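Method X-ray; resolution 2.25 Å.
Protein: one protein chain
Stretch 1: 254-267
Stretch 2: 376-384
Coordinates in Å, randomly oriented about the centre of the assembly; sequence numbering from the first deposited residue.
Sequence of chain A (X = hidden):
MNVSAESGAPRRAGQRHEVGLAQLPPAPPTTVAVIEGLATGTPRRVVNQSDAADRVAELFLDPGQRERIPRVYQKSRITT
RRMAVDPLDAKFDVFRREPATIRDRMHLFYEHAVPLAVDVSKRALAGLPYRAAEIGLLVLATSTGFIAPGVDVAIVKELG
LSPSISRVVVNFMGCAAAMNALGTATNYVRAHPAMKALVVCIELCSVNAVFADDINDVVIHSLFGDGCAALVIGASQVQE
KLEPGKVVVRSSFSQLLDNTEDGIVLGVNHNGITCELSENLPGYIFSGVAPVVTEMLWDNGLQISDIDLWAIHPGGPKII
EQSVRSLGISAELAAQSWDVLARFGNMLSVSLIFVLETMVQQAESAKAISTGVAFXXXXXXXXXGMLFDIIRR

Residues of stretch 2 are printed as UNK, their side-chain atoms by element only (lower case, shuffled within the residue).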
ATOM      1  N   SER A 254     -16.036   3.842  -5.113  1.00 30.19           N
ATOM      2  CA  SER A 254     -15.050   4.861  -4.785  1.00 32.49           C
ATOM      3  C   SER A 254     -15.455   6.119  -5.543  1.00 33.87           C
ATOM      4  O   SER A 254     -15.991   6.039  -6.645  1.00 35.24           O
ATOM      5  CB  SER A 254     -13.651   4.451  -5.256  1.00 32.43           C
ATOM      6  OG  SER A 254     -13.358   3.093  -4.962  1.00 35.63           O
ATOM      7  N   GLN A 255     -15.207   7.277  -4.951  1.00 34.03           N
ATOM      8  CA  GLN A 255     -15.529   8.534  -5.604  1.00 33.98           C
ATOM      9  C   GLN A 255     -14.603   9.644  -5.153  1.00 32.49           C
ATOM     10  O   GLN A 255     -14.629  10.051  -3.991  1.00 30.94           O
ATOM     11  CB  GLN A 255     -16.969   8.946  -5.312  1.00 37.20           C
ATOM     12  CG  GLN A 255     -17.954   8.586  -6.405  1.00 43.13           C
ATOM     13  CD  GLN A 255     -17.776   9.423  -7.654  1.00 43.87           C
ATOM     14  OE1 GLN A 255     -17.663  10.641  -7.586  1.00 47.50           O
ATOM     15  NE2 GLN A 255     -17.767   8.770  -8.802  1.00 47.45           N
ATOM     16  N   LEU A 256     -13.774  10.118  -6.073  1.00 30.43           N
ATOM     17  CA  LEU A 256     -12.873  11.216  -5.775  1.00 29.74           C
ATOM     18  C   LEU A 256     -13.810  12.413  -5.892  1.00 29.27           C
ATOM     19  O   LEU A 256     -14.531  12.528  -6.888  1.00 29.75           O
ATOM     20  CB  LEU A 256     -11.781  11.313  -6.845  1.00 29.02           C
ATOM     21  CG  LEU A 256     -10.351  11.726  -6.477  1.00 32.48           C
ATOM     22  CD1 LEU A 256      -9.656  12.256  -7.743  1.00 30.89           C
ATOM     23  CD2 LEU A 256     -10.339  12.788  -5.390  1.00 30.59           C
ATOM     24  N   LEU A 257     -13.829  13.282  -4.887  1.00 29.73           N
ATOM     25  CA  LEU A 257     -14.702  14.462  -4.933  1.00 30.27           C
ATOM     26  C   LEU A 257     -13.965  15.666  -5.493  1.00 31.11           C
ATOM     27  O   LEU A 257     -12.915  16.051  -4.979  1.00 32.95           O
ATOM     28  CB  LEU A 257     -15.217  14.817  -3.542  1.00 28.18           C
ATOM     29  CG  LEU A 257     -15.995  13.760  -2.775  1.00 26.78           C
ATOM     30  CD1 LEU A 257     -16.294  14.298  -1.386  1.00 24.85           C
ATOM     31  CD2 LEU A 257     -17.277  13.408  -3.514  1.00 27.44           C
ATOM     32  N   ASP A 258     -14.529  16.259  -6.540  1.00 33.14           N
ATOM     33  CA  ASP A 258     -13.948  17.423  -7.203  1.00 36.15           C
ATOM     34  C   ASP A 258     -13.541  18.567  -6.291  1.00 35.12           C
ATOM     35  O   ASP A 258     -14.318  19.010  -5.449  1.00 37.06           O
ATOM     36  CB  ASP A 258     -14.928  17.959  -8.242  1.00 40.84           C
ATOM     37  CG  ASP A 258     -14.691  17.379  -9.610  1.00 45.78           C
ATOM     38  OD1 ASP A 258     -13.673  17.754 -10.236  1.00 51.51           O
ATOM     39  OD2 ASP A 258     -15.513  16.549 -10.058  1.00 49.11           O
ATOM     40  N   ASN A 259     -12.320  19.050  -6.481  1.00 35.65           N
ATOM     41  CA  ASN A 259     -11.784  20.163  -5.707  1.00 37.21           C
ATOM     42  C   ASN A 259     -11.893  19.979  -4.202  1.00 35.62           C
ATOM     43  O   ASN A 259     -12.463  20.817  -3.512  1.00 35.12           O
ATOM     44  CB  ASN A 259     -12.484  21.469  -6.103  1.00 41.53           C
ATOM     45  CG  ASN A 259     -12.487  21.695  -7.603  1.00 48.41           C
ATOM     46  OD1 ASN A 259     -11.431  21.685  -8.252  1.00 51.41           O
ATOM     47  ND2 ASN A 259     -13.678  21.902  -8.169  1.00 52.21           N
ATOM     48  N   THR A 260     -11.344  18.886  -3.691  1.00 35.95           N
ATOM     49  CA  THR A 260     -11.381  18.636  -2.252  1.00 34.94           C
ATOM     50  C   THR A 260     -10.037  18.117  -1.753  1.00 34.39           C
ATOM     51  O   THR A 260      -9.937  17.597  -0.642  1.00 34.57           O
ATOM     52  CB  THR A 260     -12.482  17.610  -1.887  1.00 34.54           C
ATOM     53  OG1 THR A 260     -12.227  16.375  -2.563  1.00 31.92           O
ATOM     54  CG2 THR A 260     -13.866  18.138  -2.286  1.00 30.92           C
ATOM     55  N   GLU A 261      -9.000  18.275  -2.570  1.00 33.81           N
ATOM     56  CA  GLU A 261      -7.667  17.800  -2.209  1.00 34.69           C
ATOM     57  C   GLU A 261      -7.198  18.226  -0.828  1.00 33.03           C
ATOM     58  O   GLU A 261      -6.507  17.475  -0.143  1.00 34.00           O
ATOM     59  CB  GLU A 261      -6.638  18.249  -3.242  1.00 37.48           C
ATOM     60  CG  GLU A 261      -6.597  17.387  -4.487  1.00 46.77           C
ATOM     61  CD  GLU A 261      -5.429  17.726  -5.406  1.00 52.28           C
ATOM     62  OE1 GLU A 261      -5.497  18.747  -6.128  1.00 55.08           O
ATOM     63  OE2 GLU A 261      -4.432  16.970  -5.391  1.00 55.55           O
ATOM     64  N   ASP A 262      -7.582  19.426  -0.412  1.00 30.59           N
ATOM     65  CA  ASP A 262      -7.161  19.949   0.880  1.00 28.12           C
ATOM     66  C   ASP A 262      -7.985  19.411   2.031  1.00 26.26           C
ATOM     67  O   ASP A 262      -7.778  19.809   3.177  1.00 26.24           O
ATOM     68  CB  ASP A 262      -7.254  21.477   0.873  1.00 31.65           C
ATOM     69  CG  ASP A 262      -8.690  21.974   0.972  1.00 32.66           C
ATOM     70  OD1 ASP A 262      -9.591  21.337   0.389  1.00 34.37           O
ATOM     71  OD2 ASP A 262      -8.917  23.008   1.630  1.00 39.08           O
ATOM     72  N   GLY A 263      -8.912  18.510   1.730  1.00 25.25           N
ATOM     73  CA  GLY A 263      -9.774  17.963   2.767  1.00 25.40           C
ATOM     74  C   GLY A 263      -9.092  17.132   3.841  1.00 25.97           C
ATOM     75  O   GLY A 263      -9.208  17.439   5.032  1.00 24.93           O
ATOM     76  N   ILE A 264      -8.404  16.069   3.427  1.00 25.16           N
ATOM     77  CA  ILE A 264      -7.698  15.185   4.355  1.00 24.80           C
ATOM     78  C   ILE A 264      -6.247  15.079   3.906  1.00 24.43           C
ATOM     79  O   ILE A 264      -5.948  14.462   2.881  1.00 25.50           O
ATOM     80  CB  ILE A 264      -8.329  13.762   4.380  1.00 24.81           C
ATOM     81  CG1 ILE A 264      -9.776  13.845   4.865  1.00 24.40           C
ATOM     82  CG2 ILE A 264      -7.500  12.829   5.281  1.00 24.54           C
ATOM     83  CD1 ILE A 264     -10.567  12.558   4.720  1.00 21.91           C
ATOM     84  N   VAL A 265      -5.348  15.689   4.667  0.50 22.93           N
ATOM     85  CA  VAL A 265      -3.942  15.671   4.321  0.50 22.59           C
ATOM     86  C   VAL A 265      -3.116  14.877   5.318  0.50 23.42           C
ATOM     87  O   VAL A 265      -3.152  15.130   6.521  0.50 20.97           O
ATOM     88  CB  VAL A 265      -3.393  17.104   4.222  0.50 22.98           C
ATOM     89  CG1 VAL A 265      -1.901  17.086   3.996  1.00 24.72           C
ATOM     90  CG2 VAL A 265      -4.065  17.822   3.083  1.00 23.77           C
ATOM     91  N   LEU A 266      -2.371  13.905   4.803  1.00 25.06           N
ATOM     92  CA  LEU A 266      -1.521  13.073   5.642  1.00 27.08           C
ATOM     93  C   LEU A 266      -0.071  13.355   5.288  1.00 26.44           C
ATOM     94  O   LEU A 266       0.264  13.554   4.125  1.00 28.02           O
ATOM     95  CB  LEU A 266      -1.834  11.587   5.426  1.00 27.19           C
ATOM     96  CG  LEU A 266      -3.301  11.196   5.626  1.00 29.17           C
ATOM     97  CD1 LEU A 266      -3.453   9.678   5.463  1.00 27.25           C
ATOM     98  CD2 LEU A 266      -3.767  11.645   7.002  1.00 26.68           C
ATOM     99  N   GLY A 267       0.787  13.380   6.297  1.00 25.88           N
ATOM    100  CA  GLY A 267       2.185  13.658   6.040  1.00 28.09           C
ATOM    101  C   GLY A 267       3.081  13.082   7.109  1.00 29.10           C
ATOM    102  O   GLY A 267       2.607  12.631   8.151  1.00 31.33           O
ATOM    103  N   UNK A 376     -16.504   5.478   4.295  1.00 27.38           N
ATOM    104  CA  UNK A 376     -15.554   6.270   5.052  1.00 27.31           C
ATOM    105  C   UNK A 376     -14.914   7.239   4.072  1.00 27.64           C
ATOM    106  O   UNK A 376     -15.193   7.187   2.865  1.00 25.74           O
ATOM    107  c   UNK A 376     -14.508   5.371   5.681  1.00 28.51           C
ATOM    108  N   UNK A 377     -14.046   8.107   4.588  1.00 27.48           N
ATOM    109  CA  UNK A 377     -13.402   9.116   3.757  1.00 28.04           C
ATOM    110  C   UNK A 377     -11.884   9.040   3.743  1.00 28.41           C
ATOM    111  O   UNK A 377     -11.236   9.067   4.788  1.00 29.33           O
ATOM    112  c   UNK A 377     -17.462  10.837   3.044  1.00 26.35           C
ATOM    113  c   UNK A 377     -18.168  10.697   4.244  1.00 26.66           C
ATOM    114  c   UNK A 377     -15.360  10.640   4.229  1.00 26.40           C
ATOM    115  c   UNK A 377     -16.066  10.808   3.048  1.00 26.10           C
ATOM    116  c   UNK A 377     -16.070  10.509   5.421  1.00 28.32           C
ATOM    117  c   UNK A 377     -13.869  10.500   4.213  1.00 26.25           C
ATOM    118  c   UNK A 377     -17.470  10.534   5.436  1.00 27.85           C
ATOM    119  N   UNK A 378     -11.327   8.936   2.541  1.00 29.78           N
ATOM    120  CA  UNK A 378      -9.885   8.862   2.383  1.00 29.04           C
ATOM    121  C   UNK A 378      -9.313  10.149   1.819  1.00 30.39           C
ATOM    122  O   UNK A 378     -10.063  10.997   1.321  1.00 28.40           O
ATOM    123  N   UNK A 379      -7.983  10.330   1.879  1.00 31.47           N
ATOM    124  CA  UNK A 379      -7.355  11.546   1.355  1.00 31.95           C
ATOM    125  C   UNK A 379      -7.725  11.846  -0.091  1.00 33.83           C
ATOM    126  O   UNK A 379      -8.174  10.970  -0.831  1.00 33.50           O
ATOM    127  c   UNK A 379      -5.762   9.789   1.669  1.00 32.69           C
ATOM    128  c   UNK A 379      -5.860  11.288   1.563  1.00 32.68           C
ATOM    129  c   UNK A 379      -6.977   9.418   2.448  1.00 29.94           C
ATOM    130  N   UNK A 380      -7.536  13.107  -0.472  1.00 37.41           N
ATOM    131  CA  UNK A 380      -7.878  13.582  -1.805  1.00 39.33           C
ATOM    132  C   UNK A 380      -9.362  13.816  -1.708  1.00 40.25           C
ATOM    133  O   UNK A 380      -9.996  14.538  -2.483  1.00 39.24           O
ATOM    134  N   UNK A 381      -9.863  13.214  -0.637  1.00 40.63           N
ATOM    135  CA  UNK A 381     -11.251  13.149  -0.256  1.00 36.08           C
ATOM    136  C   UNK A 381     -11.905  12.303  -1.310  1.00 33.79           C
ATOM    137  O   UNK A 381     -12.292  12.753  -2.393  1.00 33.18           O
ATOM    138  c   UNK A 381     -11.931  14.494  -0.115  1.00 36.81           C
ATOM    139  c   UNK A 381     -11.284  15.291   1.011  1.00 34.58           C
ATOM    140  c   UNK A 381     -13.382  14.255   0.250  1.00 37.52           C
ATOM    141  N   UNK A 382     -11.956  11.028  -0.959  1.00 32.00           N
ATOM    142  CA  UNK A 382     -12.523   9.978  -1.768  1.00 29.28           C
ATOM    143  C   UNK A 382     -13.540   9.333  -0.855  1.00 28.63           C
ATOM    144  O   UNK A 382     -13.260   9.119   0.324  1.00 27.46           O
ATOM    145  c   UNK A 382     -11.447   8.927  -2.106  1.00 29.42           C
ATOM    146  o   UNK A 382     -10.329   9.575  -2.723  1.00 27.56           O
ATOM    147  c   UNK A 382     -12.009   7.841  -3.026  1.00 27.37           C
ATOM    148  N   UNK A 383     -14.725   9.050  -1.381  1.00 29.02           N
ATOM    149  CA  UNK A 383     -15.725   8.377  -0.581  1.00 29.48           C
ATOM    150  C   UNK A 383     -15.493   6.913  -0.891  1.00 31.68           C
ATOM    151  O   UNK A 383     -15.549   6.492  -2.053  1.00 31.82           O
ATOM    152  c   UNK A 383     -17.372  10.259  -0.853  1.00 27.22           C
ATOM    153  c   UNK A 383     -18.128   7.986  -0.081  1.00 26.63           C
ATOM    154  c   UNK A 383     -17.158   8.745  -0.978  1.00 29.70           C
ATOM    155  N   UNK A 384     -15.219   6.142   0.153  1.00 31.29           N
ATOM    156  CA  UNK A 384     -14.946   4.727   0.004  1.00 30.74           C
ATOM    157  C   UNK A 384     -16.039   3.977   0.751  1.00 28.62           C
ATOM    158  O   UNK A 384     -16.351   4.308   1.889  1.00 27.57           O
ATOM    159  o   UNK A 384     -12.924   3.677  -2.519  1.00 41.66           O
ATOM    160  c   UNK A 384     -13.570   4.431   0.606  1.00 32.68           C
ATOM    161  c   UNK A 384     -12.274   3.988  -1.497  1.00 40.07           C
ATOM    162  c   UNK A 384     -12.746   3.440  -0.170  1.00 38.69           C
ATOM    163  o   UNK A 384     -11.264   4.726  -1.520  1.00 39.92           O
TER
HETATM  164  O   HOH W   1     -10.174  16.524  -5.239  1.00 34.44           O
HETATM  165  O   HOH W   2      -7.663  15.326   0.676  1.00 23.84           O

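Position 376 carries a single side-chain carbon and lies beyond the reach of stretch 1; one carbon makes it alanine, A376. Its backbone pairs with position 384 within the hairpin, N to O at 2.7 Å.

At position 377 one carbon leads to a ring of six carbons with no heteroatom and no hydroxyl. Its CB lies 3.9 Å from I264 CD1, an apolar contact. This is phenylalanine, F377.

Position 378 has no side-chain atoms and is therefore glycine, G378. Its carbonyl oxygen lies 3.8 Å from I264 CD1.

Position 379 holds three carbons that close a ring onto the backbone nitrogen, which defines proline, P379. Its CB lies 3.4 Å from I264 O, and CG lies 4.4 Å from L266 CD1.

Position 380 again lacks side-chain atoms: glycine, G380. Its phi of 81° favours this residue, and a CB here would stand 3.8 Å from L256 CD2. The carbonyl O faces T260 OG1 at 2.9 Å, while L257 O lies 2.5 Å from the same hydroxyl, so the direction of that one proton remains open.

Position 381 has three carbons, one CB bearing two methyls, hence valine, V381. It points toward stretch 1, with CG1 3.3 Å from L257 CD1 and CG2 3.5 Å from G263 CA. A CB on G263 would fall 2.2 Å from V381 CG2, so the glycine leaves room for this methyl.

At position 382 CB carries one oxygen and one carbon. The oxygen is 4.2 Å from L256 CD2 and donates to P379 O at 3.2 Å, as a hydroxyl can, which identifies threonine, T382.

Position 383 repeats the pattern of three carbons with a branch at CB: valine, V383. Its CG2 packs 4.1 Å from L257 CD2.

Position 384 has three carbons, the last bearing two oxygens. One oxygen accepts a hydrogen bond from S254 OG at 2.5 Å, in keeping with a carboxylate; this is glutamate, E384, and the acceptor is OE2.

The contact joins an antiparallel strand pair to an apolar cluster. V383 N donates to Q255 O at 2.8 Å, the return bond from Q255 N to V383 O is weak at 3.0 Å, and L257 N donates almost linearly to V381 O at 3.0 Å. Beyond the paired strands, V381 fits among L257, T260, G263 and I264, while a water bridges the two backbones, accepting from I264 N at 2.9 Å and from G380 N at 2.5 Å.

Stretch 2 (376-384) AFGPGVTVE
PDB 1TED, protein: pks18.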